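Local coordinates for probable alginate O-acetylase AlgJ (Pseudomonas putida, PDB 4O8V), which is thought to work with AlgI and AlgF to add acetyl groups at the O-2 and O-3 positions of mannuronate residues in alginate, at residues A[37-42]-A[86-91]; A[189-194]-A[231-236]; A[252-257]-A[283-288]. All blocks are in the same frame, centred on the assembly; numbering follows the deposited sequence.

Contacts 1 and 3 adjoin each other, their centres about 17 Å apart. They meet where N38 OD1 lies 3.0 Å from N283 ND2, a probable hydrogen bond, and where L41 CD1 packs 3.9 Å from L285 CD1, so that helix 31-51 borders both. Contact 2 stands apart, on the opposite side of the chain's centre: its centre is about 30 Å from that of contact 1 and about 29 Å from that of contact 3, and it touches neither. All three lie away from the proposed catalytic residues D120, H122 and S218, assigned by similarity, and are best read as packing of the SGNH hydrolase-like fold.

Contact 1: residues A[37-42]-A[86-91]; sequences ENLALI and NQFHAQ
F88 and Q91, one turn apart on helix 84-94, receive I42 and L39 from helix 31-51. This is helix-helix packing in the SGNH hydrolase-like α/β fold, whose central parallel sheet both helices contact. The local axes come no closer than 11.6 Å, a gap bridged by long side chains; their N-to-C directions differ by 42°, and the two segments bury 169 Å² in all.

Taking residues 86-91 in order, F88 comes first. Its CG is anti to the backbone N (chi1 -163°), which swings the ring away from its own helix so that its CE1 and CZ reach towards helix 31-51. I42 CD1 sits 3.8 Å from F88 CE1 and 3.9 Å from F88 CZ, while L39 CD2 is a looser neighbour at 4.2 Å from F88 CE1. Both methyls approach the ring obliquely. Around this pair, I42 also rests on W272 and F274 of strand 269-275, and F88 meets F274 edge-to-face and touches L58 and I60 of strand 55-61, which makes this the sheet-facing, buried part of the contact.

Q91 follows, nearer the surface, and it offers its CB and CG first, with the folded amide beside them. The L39 side chain meets it at about a right angle, at the level where the backbones come nearest, with 7.5 Å between the CA atoms of L39 and Q91. A bend at chi2 (-85°) folds the amide back beside the leucine, so that L39 CD1 contacts the chain along its length: it lies 3.6 Å from Q91 CB and 3.8 Å from Q91 CD.

Contact 2: residues A[189-194]-A[231-236]; sequences RTTRPV and LQQALR
T191 and Q233 mark the level at which one face of an extended strand passes the last turn of a helix, with 7.5 Å between the CA atoms of T191 and Q233. The strand, 184-193, belongs to the two-stranded antiparallel sheet with 152-162. The helix, 227-235, finishes in a Schellman motif whose C-prime residue, R236, has positive phi (49°).

T191 has its CB directed toward the helix. With CG2 anti to the backbone N and OG1 beside it (chi1 -59°), the methyl is the branch that touches: T191 CG2 lies 4.1 Å from Q232 OE1. Q232 is extended beyond CG, and the two side chains run past each other in opposite directions, alongside rather than end-on. The other end of the Q232 amide, NE2, makes a weak hydrogen bond to D238 OD1. Q233 lies against the same threonine and contributes a similar area.

The 105 Å² interface thus joins the antiparallel pair to the helix by a loose, non-directional contact at the surface, a methyl against an amide oxygen, while the directional bonds of the T191 hydroxyl go to T154 of the adjacent strand and to N226.

Contact 3: residues A[252-257]-A[283-288]; sequences PMLKYL and NDLSSF
L254 lays its CD1 methyl over one face of the F288 ring, joining helix 250-257 of the SGNH hydrolase-like fold to the loop between strand 269-275 and helix 290-297. The geometry meets the definition of a CH-pi contact: L254 CD1 is 4.1 Å from the centroid of the F288 ring, 21° off the ring normal. The methyl is offset toward the rim, and further back L254 CB approaches F288 CZ to 3.6 Å. The leucine thus crosses the ring obliquely, touching it with both CB and CD1.

A second touch on the same methyl comes from L285, whose CD2 is 3.8 Å from L254 CD1 with the two leucines crossing at about a right angle. The loop brings L285 and F288 together by a type I turn from L285 to F288, closed by the bond from F288 N to L285 O at 2.9 Å. L285 CA lies at the edge of the F288 ring, in its plane, while S287 OG lies over the face opposite L254. With CG beside the backbone N (chi1 -61°), the phenylalanine ring is directed back toward the helix. An alanine here would take away the ring and is likely to leave L254 CB, and the side of CD1 facing the ring, with a gap, while the contact of CD1 with L285 remains. W292 and L296 of helix 290-297 also pack against L254.

Just before the type I turn, D284 forms an Asx turn. Its OD1 takes two bonds from one residue: the S286 hydroxyl donates on the syn side, 21° out of the carboxylate plane, with S286 OG 2.7 Å from D284 OD1, and S286 N reaches the same D284 OD1 from above that plane at 3.0 Å.

Contact 1: residues A[37-42]-A[86-91]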
loop_
_atom_site.group_PDB
_atom_site.type_symbol
_atom_site.label_atom_id
_atom_site.label_comp_id
_atom_site.label_asym_id
_atom_site.label_seq_id
_atom_site.Cartn_x
_atom_site.Cartn_y
_atom_site.Cartn_z
ATOM N N GLU A 37 7.409 8.663 -15.332
ATOM C CA GLU A 37 7.749 7.345 -15.856
ATOM C C GLU A 37 6.898 6.291 -15.131
ATOM O O GLU A 37 6.240 5.448 -15.766
ATOM C CB GLU A 37 9.256 7.107 -15.693
ATOM C CG GLU A 37 9.886 6.142 -16.675
ATOM C CD GLU A 37 9.692 6.505 -18.156
ATOM O OE1 GLU A 37 9.565 7.704 -18.506
ATOM O OE2 GLU A 37 9.679 5.568 -18.980
ATOM N N ASN A 38 6.873 6.370 -13.801
ATOM C CA ASN A 38 6.042 5.467 -13.008
ATOM C C ASN A 38 4.547 5.585 -13.339
ATOM O O ASN A 38 3.847 4.573 -13.377
ATOM C CB ASN A 38 6.260 5.693 -11.511
ATOM C CG ASN A 38 7.562 5.097 -11.028
ATOM O OD1 ASN A 38 8.063 4.121 -11.600
ATOM N ND2 ASN A 38 8.135 5.693 -9.982
ATOM N N LEU A 39 4.048 6.797 -13.581
ATOM C CA LEU A 39 2.641 6.954 -13.938
ATOM C C LEU A 39 2.328 6.322 -15.297
ATOM O O LEU A 39 1.237 5.775 -15.493
ATOM C CB LEU A 39 2.249 8.423 -13.962
ATOM C CG LEU A 39 2.141 9.016 -12.560
ATOM C CD1 LEU A 39 2.313 10.549 -12.583
ATOM C CD2 LEU A 39 0.824 8.612 -11.896
ATOM N N ALA A 40 3.264 6.424 -16.235
ATOM C CA ALA A 40 3.052 5.814 -17.550
ATOM C C ALA A 40 2.990 4.300 -17.396
ATOM O O ALA A 40 2.214 3.621 -18.075
ATOM C CB ALA A 40 4.156 6.224 -18.533
ATOM N N LEU A 41 3.786 3.764 -16.480
ATOM C CA LEU A 41 3.731 2.325 -16.204
ATOM C C LEU A 41 2.446 1.916 -15.495
ATOM O O LEU A 41 1.862 0.872 -15.813
ATOM C CB LEU A 41 4.952 1.889 -15.397
ATOM C CG LEU A 41 6.227 1.973 -16.240
ATOM C CD1 LEU A 41 7.458 1.794 -15.365
ATOM C CD2 LEU A 41 6.158 0.910 -17.334
ATOM N N ILE A 42 1.995 2.714 -14.528
ATOM C CA ILE A 42 0.727 2.436 -13.875
ATOM C C ILE A 42 -0.435 2.426 -14.872
ATOM O O ILE A 42 -1.309 1.558 -14.821
ATOM C CB ILE A 42 0.431 3.484 -12.769
ATOM C CG1 ILE A 42 1.397 3.296 -11.600
ATOM C CG2 ILE A 42 -1.035 3.418 -12.331
ATOM C CD1 ILE A 42 1.397 4.495 -10.625
ATOM N N ASN A 86 -1.982 14.203 -3.166
ATOM C CA ASN A 86 -2.945 14.885 -4.016
ATOM C C ASN A 86 -2.577 14.804 -5.495
ATOM O O ASN A 86 -3.427 14.530 -6.343
ATOM C CB ASN A 86 -3.060 16.357 -3.584
ATOM C CG ASN A 86 -4.075 17.151 -4.404
ATOM O OD1 ASN A 86 -5.241 16.768 -4.548
ATOM N ND2 ASN A 86 -3.635 18.274 -4.935
ATOM N N GLN A 87 -1.307 15.040 -5.811
ATOM C CA GLN A 87 -0.875 14.985 -7.204
ATOM C C GLN A 87 -0.910 13.563 -7.763
ATOM O O GLN A 87 -1.190 13.376 -8.949
ATOM C CB GLN A 87 0.529 15.587 -7.351
ATOM C CG GLN A 87 0.564 17.111 -7.170
ATOM C CD GLN A 87 -0.273 17.877 -8.220
ATOM O OE1 GLN A 87 -0.512 17.388 -9.333
ATOM N NE2 GLN A 87 -0.715 19.080 -7.859
ATOM N N PHE A 88 -0.609 12.571 -6.927
ATOM C CA PHE A 88 -0.742 11.159 -7.316
ATOM C C PHE A 88 -2.212 10.888 -7.697
ATOM O O PHE A 88 -2.519 10.335 -8.764
ATOM C CB PHE A 88 -0.284 10.250 -6.168
ATOM C CG PHE A 88 0.022 8.814 -6.559
ATOM C CD1 PHE A 88 -0.377 8.281 -7.776
ATOM C CD2 PHE A 88 0.685 7.982 -5.659
ATOM C CE1 PHE A 88 -0.094 6.954 -8.097
ATOM C CE2 PHE A 88 0.974 6.666 -5.972
ATOM C CZ PHE A 88 0.586 6.147 -7.195
ATOM N N HIS A 89 -3.130 11.298 -6.829
ATOM C CA HIS A 89 -4.542 11.114 -7.131
ATOM C C HIS A 89 -4.963 11.848 -8.407
ATOM O O HIS A 89 -5.676 11.292 -9.233
ATOM C CB HIS A 89 -5.410 11.562 -5.965
ATOM C CG HIS A 89 -5.669 10.475 -4.979
ATOM N ND1 HIS A 89 -6.583 9.467 -5.216
ATOM C CD2 HIS A 89 -5.110 10.209 -3.772
ATOM C CE1 HIS A 89 -6.601 8.647 -4.179
ATOM N NE2 HIS A 89 -5.711 9.070 -3.291
ATOM N N ALA A 90 -4.505 13.086 -8.571
ATOM C CA ALA A 90 -4.854 13.864 -9.742
ATOM C C ALA A 90 -4.337 13.196 -11.016
ATOM O O ALA A 90 -5.043 13.151 -12.032
ATOM C CB ALA A 90 -4.307 15.281 -9.628
ATOM N N GLN A 91 -3.104 12.693 -10.974
ATOM C CA GLN A 91 -2.515 12.062 -12.173
ATOM C C GLN A 91 -3.157 10.706 -12.475
ATOM O O GLN A 91 -3.333 10.325 -13.644
ATOM C CB GLN A 91 -1.002 11.886 -12.012
ATOM C CG GLN A 91 -0.223 13.169 -12.100
ATOM C CD GLN A 91 0.095 13.537 -13.525
ATOM O OE1 GLN A 91 -0.258 12.815 -14.468
ATOM N NE2 GLN A 91 0.779 14.659 -13.698
#

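Contact 2: residues A[189-194]-A[231-236]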
loop_
_atom_site.group_PDB
_atom_site.type_symbol
_atom_site.label_atom_id
_atom_site.label_comp_id
_atom_site.label_asym_id
_atom_site.label_seq_id
_atom_site.Cartn_x
_atom_site.Cartn_y
_atom_site.Cartn_z
ATOM N N ARG A 189 -4.642 -10.275 14.590
ATOM C CA ARG A 189 -5.995 -10.392 14.040
ATOM C C ARG A 189 -5.998 -11.292 12.824
ATOM O O ARG A 189 -5.225 -11.081 11.882
ATOM C CB ARG A 189 -6.569 -9.013 13.699
ATOM C CG ARG A 189 -7.355 -8.399 14.862
ATOM C CD ARG A 189 -7.460 -6.882 14.765
ATOM N NE ARG A 189 -7.927 -6.444 13.454
ATOM C CZ ARG A 189 -9.201 -6.297 13.109
ATOM N NH1 ARG A 189 -10.179 -6.555 13.976
ATOM N NH2 ARG A 189 -9.498 -5.888 11.883
ATOM N N THR A 190 -6.862 -12.301 12.872
ATOM C CA THR A 190 -6.948 -13.331 11.849
ATOM C C THR A 190 -8.363 -13.438 11.274
ATOM O O THR A 190 -9.353 -13.296 11.990
ATOM C CB THR A 190 -6.510 -14.693 12.409
ATOM O OG1 THR A 190 -7.268 -14.989 13.578
ATOM C CG2 THR A 190 -5.036 -14.659 12.805
ATOM N N THR A 191 -8.449 -13.714 9.975
ATOM C CA THR A 191 -9.723 -13.764 9.274
ATOM C C THR A 191 -9.938 -15.148 8.677
ATOM O O THR A 191 -9.020 -15.725 8.102
ATOM C CB THR A 191 -9.779 -12.703 8.162
ATOM O OG1 THR A 191 -9.586 -11.399 8.738
ATOM C CG2 THR A 191 -11.123 -12.763 7.413
ATOM N N ARG A 192 -11.144 -15.681 8.828
ATOM C CA ARG A 192 -11.465 -16.996 8.300
ATOM C C ARG A 192 -12.818 -16.964 7.599
ATOM O O ARG A 192 -13.704 -16.208 7.994
ATOM C CB ARG A 192 -11.482 -18.023 9.433
ATOM C CG ARG A 192 -12.524 -17.694 10.493
ATOM C CD ARG A 192 -12.431 -18.573 11.726
ATOM N NE ARG A 192 -13.337 -18.101 12.770
ATOM C CZ ARG A 192 -14.642 -18.359 12.802
ATOM N NH1 ARG A 192 -15.205 -19.094 11.845
ATOM N NH2 ARG A 192 -15.388 -17.885 13.792
ATOM N N PRO A 193 -12.980 -17.782 6.550
ATOM C CA PRO A 193 -14.311 -17.975 5.959
ATOM C C PRO A 193 -15.241 -18.667 6.937
ATOM O O PRO A 193 -14.779 -19.462 7.751
ATOM C CB PRO A 193 -14.037 -18.868 4.740
ATOM C CG PRO A 193 -12.747 -19.561 5.062
ATOM C CD PRO A 193 -11.942 -18.571 5.867
ATOM N N VAL A 194 -16.531 -18.366 6.868
ATOM C CA VAL A 194 -17.513 -19.046 7.699
ATOM C C VAL A 194 -17.710 -20.493 7.228
ATOM O O VAL A 194 -17.923 -21.399 8.042
ATOM C CB VAL A 194 -18.857 -18.291 7.687
ATOM C CG1 VAL A 194 -19.903 -19.036 8.505
ATOM C CG2 VAL A 194 -18.660 -16.871 8.221
ATOM N N LEU A 231 -9.749 -7.138 3.639
ATOM C CA LEU A 231 -10.346 -7.046 2.310
ATOM C C LEU A 231 -11.373 -8.156 2.048
ATOM O O LEU A 231 -12.463 -7.880 1.561
ATOM C CB LEU A 231 -9.257 -7.096 1.219
ATOM C CG LEU A 231 -8.478 -5.810 0.960
ATOM C CD1 LEU A 231 -7.281 -6.051 0.018
ATOM C CD2 LEU A 231 -9.446 -4.735 0.421
ATOM N N GLN A 232 -11.007 -9.403 2.342
ATOM C CA GLN A 232 -11.934 -10.528 2.211
ATOM C C GLN A 232 -13.222 -10.248 2.965
ATOM O O GLN A 232 -14.317 -10.354 2.416
ATOM C CB GLN A 232 -11.310 -11.821 2.734
ATOM C CG GLN A 232 -10.184 -12.372 1.873
ATOM C CD GLN A 232 -9.433 -13.488 2.569
ATOM O OE1 GLN A 232 -9.310 -13.498 3.792
ATOM N NE2 GLN A 232 -8.913 -14.427 1.793
ATOM N N GLN A 233 -13.083 -9.857 4.230
ATOM C CA GLN A 233 -14.246 -9.554 5.042
ATOM C C GLN A 233 -15.066 -8.381 4.510
ATOM O O GLN A 233 -16.288 -8.461 4.444
ATOM C CB GLN A 233 -13.831 -9.277 6.479
ATOM C CG GLN A 233 -15.031 -9.014 7.380
ATOM C CD GLN A 233 -14.697 -9.210 8.826
ATOM O OE1 GLN A 233 -14.396 -10.323 9.252
ATOM N NE2 GLN A 233 -14.733 -8.129 9.596
ATOM N N ALA A 234 -14.404 -7.295 4.117
ATOM C CA ALA A 234 -15.142 -6.106 3.698
ATOM C C ALA A 234 -15.811 -6.334 2.337
ATOM O O ALA A 234 -16.972 -5.950 2.133
ATOM C CB ALA A 234 -14.211 -4.883 3.666
ATOM N N LEU A 235 -15.098 -6.995 1.428
ATOM C CA LEU A 235 -15.614 -7.286 0.096
ATOM C C LEU A 235 -16.611 -8.433 0.074
ATOM O O LEU A 235 -17.326 -8.613 -0.917
ATOM C CB LEU A 235 -14.465 -7.622 -0.862
ATOM C CG LEU A 235 -13.483 -6.489 -1.162
ATOM C CD1 LEU A 235 -12.245 -7.060 -1.847
ATOM C CD2 LEU A 235 -14.173 -5.454 -2.033
ATOM N N ARG A 236 -16.667 -9.204 1.160
ATOM C CA ARG A 236 -17.426 -10.461 1.159
ATOM C C ARG A 236 -17.039 -11.287 -0.073
ATOM O O ARG A 236 -17.887 -11.739 -0.880
ATOM C CB ARG A 236 -18.935 -10.198 1.209
ATOM C CG ARG A 236 -19.325 -9.305 2.399
ATOM C CD ARG A 236 -20.810 -9.115 2.509
ATOM N NE ARG A 236 -21.379 -10.120 3.391
ATOM C CZ ARG A 236 -22.494 -10.790 3.140
ATOM N NH1 ARG A 236 -23.177 -10.556 2.027
ATOM N NH2 ARG A 236 -22.925 -11.691 4.010
#

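Contact 3: residues A[252-257]-A[283-288]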
loop_
_atom_site.group_PDB
_atom_site.type_symbol
_atom_site.label_atom_id
_atom_site.label_comp_id
_atom_site.label_asym_id
_atom_site.label_seq_id
_atom_site.Cartn_x
_atom_site.Cartn_y
_atom_site.Cartn_z
ATOM N N PRO A 252 6.234 -6.295 -8.020
ATOM C CA PRO A 252 5.264 -7.379 -7.858
ATOM C C PRO A 252 4.092 -7.298 -8.833
ATOM O O PRO A 252 3.568 -8.357 -9.189
ATOM C CB PRO A 252 4.762 -7.200 -6.410
ATOM C CG PRO A 252 5.854 -6.494 -5.720
ATOM C CD PRO A 252 6.410 -5.538 -6.768
HETATM N N MSE A 253 3.685 -6.102 -9.255
HETATM C CA MSE A 253 2.606 -6.011 -10.244
HETATM C C MSE A 253 3.072 -6.518 -11.603
HETATM O O MSE A 253 2.337 -7.249 -12.275
HETATM C CB MSE A 253 2.075 -4.588 -10.384
HETATM C CG MSE A 253 1.057 -4.433 -11.500
HETATM SE SE MSE A 253 -0.540 -5.590 -11.298
HETATM C CE MSE A 253 -1.384 -4.472 -9.993
ATOM N N LEU A 254 4.290 -6.158 -12.014
ATOM C CA LEU A 254 4.777 -6.657 -13.315
ATOM C C LEU A 254 4.937 -8.186 -13.296
ATOM O O LEU A 254 4.623 -8.877 -14.289
ATOM C CB LEU A 254 6.088 -5.967 -13.697
ATOM C CG LEU A 254 6.027 -4.432 -13.687
ATOM C CD1 LEU A 254 7.407 -3.836 -13.982
ATOM C CD2 LEU A 254 5.001 -3.939 -14.695
ATOM N N LYS A 255 5.406 -8.717 -12.171
ATOM C CA LYS A 255 5.505 -10.162 -12.003
ATOM C C LYS A 255 4.138 -10.815 -12.147
ATOM O O LYS A 255 3.983 -11.819 -12.850
ATOM C CB LYS A 255 6.117 -10.505 -10.644
ATOM C CG LYS A 255 6.185 -11.989 -10.335
ATOM C CD LYS A 255 7.113 -12.236 -9.156
ATOM C CE LYS A 255 6.847 -13.572 -8.497
ATOM N NZ LYS A 255 7.726 -13.744 -7.303
ATOM N N TYR A 256 3.143 -10.233 -11.488
ATOM C CA TYR A 256 1.775 -10.749 -11.569
ATOM C C TYR A 256 1.246 -10.796 -13.013
ATOM O O TYR A 256 0.649 -11.793 -13.437
ATOM C CB TYR A 256 0.827 -9.901 -10.704
ATOM C CG TYR A 256 -0.597 -10.395 -10.796
ATOM C CD1 TYR A 256 -0.938 -11.657 -10.349
ATOM C CD2 TYR A 256 -1.589 -9.602 -11.347
ATOM C CE1 TYR A 256 -2.239 -12.113 -10.441
ATOM C CE2 TYR A 256 -2.885 -10.047 -11.453
ATOM C CZ TYR A 256 -3.208 -11.288 -10.999
ATOM O OH TYR A 256 -4.513 -11.713 -11.101
ATOM N N LEU A 257 1.466 -9.728 -13.767
ATOM C CA LEU A 257 0.983 -9.686 -15.151
ATOM C C LEU A 257 1.620 -10.761 -16.020
ATOM O O LEU A 257 1.022 -11.196 -16.992
ATOM C CB LEU A 257 1.253 -8.319 -15.780
ATOM C CG LEU A 257 0.510 -7.145 -15.128
ATOM C CD1 LEU A 257 0.961 -5.839 -15.751
ATOM C CD2 LEU A 257 -0.991 -7.328 -15.292
ATOM N N ASN A 283 12.493 2.440 -10.116
ATOM C CA ASN A 283 12.288 1.007 -10.075
ATOM C C ASN A 283 13.282 0.331 -10.975
ATOM O O ASN A 283 13.552 0.810 -12.076
ATOM C CB ASN A 283 10.872 0.661 -10.489
ATOM C CG ASN A 283 9.890 1.018 -9.425
ATOM O OD1 ASN A 283 9.938 0.450 -8.346
ATOM N ND2 ASN A 283 9.032 1.982 -9.695
ATOM N N ASP A 284 13.841 -0.774 -10.512
ATOM C CA ASP A 284 14.811 -1.493 -11.318
ATOM C C ASP A 284 14.066 -2.409 -12.293
ATOM O O ASP A 284 13.531 -3.449 -11.897
ATOM C CB ASP A 284 15.769 -2.280 -10.421
ATOM C CG ASP A 284 16.746 -3.134 -11.204
ATOM O OD1 ASP A 284 16.905 -2.935 -12.430
ATOM O OD2 ASP A 284 17.378 -4.008 -10.578
ATOM N N LEU A 285 14.031 -2.011 -13.563
ATOM C CA LEU A 285 13.350 -2.787 -14.592
ATOM C C LEU A 285 14.312 -3.620 -15.433
ATOM O O LEU A 285 13.928 -4.134 -16.490
ATOM C CB LEU A 285 12.551 -1.866 -15.512
ATOM C CG LEU A 285 11.554 -0.958 -14.780
ATOM C CD1 LEU A 285 10.874 -0.050 -15.790
ATOM C CD2 LEU A 285 10.543 -1.777 -14.038
ATOM N N SER A 286 15.550 -3.755 -14.962
ATOM C CA SER A 286 16.607 -4.378 -15.762
ATOM C C SER A 286 16.279 -5.821 -16.128
ATOM O O SER A 286 16.803 -6.338 -17.112
ATOM C CB SER A 286 17.946 -4.332 -15.026
ATOM O OG SER A 286 17.883 -5.079 -13.824
ATOM N N SER A 287 15.420 -6.470 -15.344
ATOM C CA SER A 287 15.102 -7.878 -15.596
ATOM C C SER A 287 13.940 -8.064 -16.570
ATOM O O SER A 287 13.619 -9.194 -16.953
ATOM C CB SER A 287 14.783 -8.609 -14.291
ATOM O OG SER A 287 13.545 -8.186 -13.755
ATOM N N PHE A 288 13.314 -6.969 -16.985
ATOM C CA PHE A 288 12.206 -7.086 -17.929
ATOM C C PHE A 288 12.603 -6.794 -19.369
ATOM O O PHE A 288 13.515 -6.017 -19.636
ATOM C CB PHE A 288 11.067 -6.169 -17.505
ATOM C CG PHE A 288 10.522 -6.494 -16.150
ATOM C CD1 PHE A 288 9.595 -7.510 -15.994
ATOM C CD2 PHE A 288 10.957 -5.802 -15.024
ATOM C CE1 PHE A 288 9.097 -7.820 -14.735
ATOM C CE2 PHE A 288 10.465 -6.116 -13.766
ATOM C CZ PHE A 288 9.530 -7.125 -13.630
#